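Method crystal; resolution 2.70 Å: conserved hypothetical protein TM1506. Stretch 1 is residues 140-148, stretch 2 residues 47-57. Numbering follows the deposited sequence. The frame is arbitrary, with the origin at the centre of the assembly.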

# COMPACT_ATOMS: atom_id res chain seq x y z
N ILE A 140 8.50 -1.96 -11.17
CA ILE A 140 8.11 -2.96 -10.17
C ILE A 140 6.69 -3.53 -10.37
O ILE A 140 6.52 -4.74 -10.43
CB ILE A 140 8.33 -2.38 -8.76
CG1 ILE A 140 9.84 -2.20 -8.50
CG2 ILE A 140 7.69 -3.26 -7.70
CD1 ILE A 140 10.21 -1.60 -7.19
N ILE A 141 5.69 -2.65 -10.46
CA ILE A 141 4.33 -2.99 -10.85
C ILE A 141 4.32 -3.90 -12.12
O ILE A 141 3.70 -4.96 -12.15
CB ILE A 141 3.52 -1.66 -11.11
CG1 ILE A 141 3.17 -0.96 -9.80
CG2 ILE A 141 2.23 -1.91 -11.87
CD1 ILE A 141 2.97 0.54 -9.89
N ARG A 142 5.00 -3.49 -13.17
CA ARG A 142 5.06 -4.29 -14.38
C ARG A 142 5.59 -5.72 -14.07
O ARG A 142 4.93 -6.70 -14.40
CB ARG A 142 5.83 -3.53 -15.49
CG ARG A 142 6.53 -4.42 -16.59
CD ARG A 142 6.94 -3.68 -17.91
NE ARG A 142 6.08 -2.52 -18.16
CZ ARG A 142 6.34 -1.27 -17.77
NH1 ARG A 142 7.48 -0.98 -17.14
NH2 ARG A 142 5.47 -0.30 -18.03
N ILE A 143 6.73 -5.86 -13.41
CA ILE A 143 7.26 -7.20 -13.15
C ILE A 143 6.36 -8.01 -12.23
O ILE A 143 6.19 -9.21 -12.45
CB ILE A 143 8.75 -7.19 -12.66
CG1 ILE A 143 9.44 -8.51 -13.05
CG2 ILE A 143 8.83 -7.01 -11.15
CD1 ILE A 143 10.97 -8.57 -12.79
N VAL A 144 5.76 -7.38 -11.22
CA VAL A 144 4.88 -8.15 -10.33
C VAL A 144 3.67 -8.67 -11.10
O VAL A 144 3.27 -9.83 -10.92
CB VAL A 144 4.45 -7.37 -9.08
CG1 VAL A 144 3.33 -8.11 -8.34
CG2 VAL A 144 5.63 -7.16 -8.17
N LEU A 145 3.10 -7.84 -11.96
CA LEU A 145 1.94 -8.26 -12.74
C LEU A 145 2.25 -9.45 -13.64
O LEU A 145 1.38 -10.28 -13.91
CB LEU A 145 1.38 -7.10 -13.55
CG LEU A 145 0.69 -6.03 -12.71
CD1 LEU A 145 0.27 -4.87 -13.57
CD2 LEU A 145 -0.50 -6.61 -11.96
N SER A 146 3.50 -9.55 -14.08
CA SER A 146 3.88 -10.64 -14.96
C SER A 146 4.10 -11.94 -14.16
O SER A 146 4.66 -12.91 -14.68
CB SER A 146 5.11 -10.26 -15.79
OG SER A 146 6.30 -10.47 -15.05
N LYS A 147 3.66 -11.96 -12.90
CA LYS A 147 3.59 -13.20 -12.13
C LYS A 147 2.12 -13.55 -11.90
O LYS A 147 1.79 -14.71 -11.72
CB LYS A 147 4.35 -13.11 -10.80
CG LYS A 147 5.82 -12.62 -10.85
CD LYS A 147 6.65 -13.26 -11.97
CE LYS A 147 7.92 -13.95 -11.46
NZ LYS A 147 9.12 -13.69 -12.33
N PHE A 148 1.24 -12.56 -11.94
CA PHE A 148 -0.22 -12.79 -11.91
C PHE A 148 -0.79 -12.64 -13.32
O PHE A 148 -1.16 -13.62 -13.96
CB PHE A 148 -0.93 -11.80 -10.97
CG PHE A 148 -0.53 -11.92 -9.51
CD1 PHE A 148 0.60 -11.25 -9.02
CD2 PHE A 148 -1.31 -12.65 -8.61
CE1 PHE A 148 0.97 -11.34 -7.66
CE2 PHE A 148 -0.96 -12.74 -7.25
CZ PHE A 148 0.19 -12.08 -6.78
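Stretch 2 (47-57) GLKPVVELFKR

The largest share of stretch 1's contact surface belongs to a residue beyond its helix: Phe148, in the tail that follows residues 140-145, brings its ring against the beginning of stretch 2. Phe148 CZ lies 3.9 Å from the backbone N of Lys49 and 4.1 Å from Leu48 CB, while Phe148 CD1 lies 4.3 Å from Val52 CG2. A broad, flat side chain suits this place because it can touch three residues at once, yet it meets all of them obliquely.

Stretch 2 is helical over residues 49-57. Gly47, which precedes it, has a phi of 72°, a value that glycine adopts easily. From there the chain is held by i to i+4 bonds such as Val52 N to Leu48 O, 3.0 Å. The two helices cross at -114°, so stretch 2 runs obliquely against the direction of stretch 1, and their axes come no closer than 11.9 Å. That spacing leaves room for branched and aromatic side chains between them.

Those side chains meet in three pairs. Val144 CG1 meets Leu48 CD1 at 4.0 Å, Leu145 CD2 meets Val52 CG1 at 3.7 Å, and Ile141 CG2 reaches Phe55 CZ at 3.9 Å. Apolar side chains suit these places, where each meets another with no polar group to satisfy. Leu48, Val52 and Phe55 are spaced by four and three residues, and Ile141 and Leu145 by four; this is the helical repeat that brings side chains to one side, and each of these five directs its CA-to-CB bond toward the other stretch. Phe148, past the helix, does so too. The long aromatic side chain of Phe55 bridges the distance to Ile141. Lys56 starts sideways, but its aliphatic portion bends nearer, with CE 4.5 Å from Leu145 CD2.

No hydrogen bond joins the stretches among the modelled atoms; the contact rests on apolar packing, burying 384 Å² in all.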

# COMPACT_ATOMS: atom_id res chain seq x y z
N GLY A 47 -0.77 -12.09 0.81
CA GLY A 47 0.21 -11.69 -0.18
C GLY A 47 -0.22 -10.51 -1.01
O GLY A 47 -0.95 -9.65 -0.52
N LEU A 48 0.22 -10.47 -2.25
CA LEU A 48 -0.13 -9.34 -3.12
C LEU A 48 -1.45 -9.42 -3.91
O LEU A 48 -1.87 -8.41 -4.46
CB LEU A 48 1.01 -9.04 -4.09
CG LEU A 48 2.25 -8.46 -3.43
CD1 LEU A 48 3.44 -8.71 -4.35
CD2 LEU A 48 2.07 -6.97 -3.09
N LYS A 49 -2.09 -10.60 -3.96
CA LYS A 49 -3.33 -10.78 -4.73
C LYS A 49 -4.33 -9.60 -4.55
O LYS A 49 -4.81 -9.06 -5.54
CB LYS A 49 -3.99 -12.15 -4.46
CG LYS A 49 -5.04 -12.61 -5.52
N PRO A 50 -4.64 -9.21 -3.30
CA PRO A 50 -5.53 -8.06 -3.04
C PRO A 50 -5.04 -6.69 -3.55
O PRO A 50 -5.82 -5.95 -4.13
CB PRO A 50 -5.64 -8.05 -1.51
CG PRO A 50 -4.45 -8.77 -1.04
CD PRO A 50 -4.25 -9.86 -2.04
N VAL A 51 -3.78 -6.36 -3.30
CA VAL A 51 -3.21 -5.11 -3.80
C VAL A 51 -3.36 -5.03 -5.32
O VAL A 51 -3.75 -3.98 -5.86
CB VAL A 51 -1.75 -4.94 -3.37
CG1 VAL A 51 -1.18 -3.68 -3.93
CG2 VAL A 51 -1.64 -4.89 -1.85
N VAL A 52 -3.06 -6.13 -5.99
CA VAL A 52 -3.29 -6.23 -7.43
C VAL A 52 -4.79 -6.10 -7.75
O VAL A 52 -5.15 -5.33 -8.63
CB VAL A 52 -2.65 -7.50 -8.02
CG1 VAL A 52 -2.99 -7.67 -9.49
CG2 VAL A 52 -1.14 -7.47 -7.84
N GLU A 53 -5.67 -6.84 -7.05
CA GLU A 53 -7.12 -6.71 -7.25
C GLU A 53 -7.43 -5.21 -7.13
O GLU A 53 -8.00 -4.62 -8.06
CB GLU A 53 -7.95 -7.59 -6.26
CG GLU A 53 -8.05 -9.10 -6.57
CD GLU A 53 -8.95 -9.92 -5.60
OE1 GLU A 53 -10.21 -9.85 -5.75
OE2 GLU A 53 -8.44 -10.68 -4.72
N LEU A 54 -7.02 -4.57 -6.04
CA LEU A 54 -7.26 -3.15 -5.83
C LEU A 54 -6.74 -2.27 -7.00
O LEU A 54 -7.45 -1.40 -7.49
CB LEU A 54 -6.64 -2.69 -4.51
CG LEU A 54 -6.68 -1.19 -4.14
CD1 LEU A 54 -8.10 -0.65 -4.13
CD2 LEU A 54 -6.00 -0.97 -2.78
N PHE A 55 -5.51 -2.52 -7.43
CA PHE A 55 -4.92 -1.83 -8.57
C PHE A 55 -5.75 -1.97 -9.85
O PHE A 55 -5.90 -1.03 -10.61
CB PHE A 55 -3.52 -2.38 -8.81
CG PHE A 55 -2.68 -1.54 -9.73
CD1 PHE A 55 -2.00 -0.44 -9.25
CD2 PHE A 55 -2.55 -1.88 -11.08
CE1 PHE A 55 -1.21 0.34 -10.10
CE2 PHE A 55 -1.77 -1.12 -11.93
CZ PHE A 55 -1.10 0.00 -11.45
N LYS A 56 -6.27 -3.17 -10.08
CA LYS A 56 -7.03 -3.45 -11.29
C LYS A 56 -8.38 -2.74 -11.24
O LYS A 56 -8.99 -2.54 -12.28
CB LYS A 56 -7.22 -4.97 -11.44
CG LYS A 56 -5.97 -5.77 -11.85
CD LYS A 56 -5.68 -5.64 -13.37
CE LYS A 56 -4.53 -6.56 -13.86
NZ LYS A 56 -4.85 -8.02 -13.79
N ARG A 57 -8.83 -2.37 -10.04
CA ARG A 57 -10.19 -1.84 -9.84
C ARG A 57 -10.34 -0.32 -9.96
O ARG A 57 -11.41 0.11 -10.38
CB ARG A 57 -10.76 -2.28 -8.50
CG ARG A 57 -12.21 -2.76 -8.53
CD ARG A 57 -12.72 -3.19 -7.13
NE ARG A 57 -13.87 -4.10 -7.17
CZ ARG A 57 -15.05 -3.77 -7.70
NH1 ARG A 57 -15.23 -2.57 -8.23
NH2 ARG A 57 -16.06 -4.65 -7.72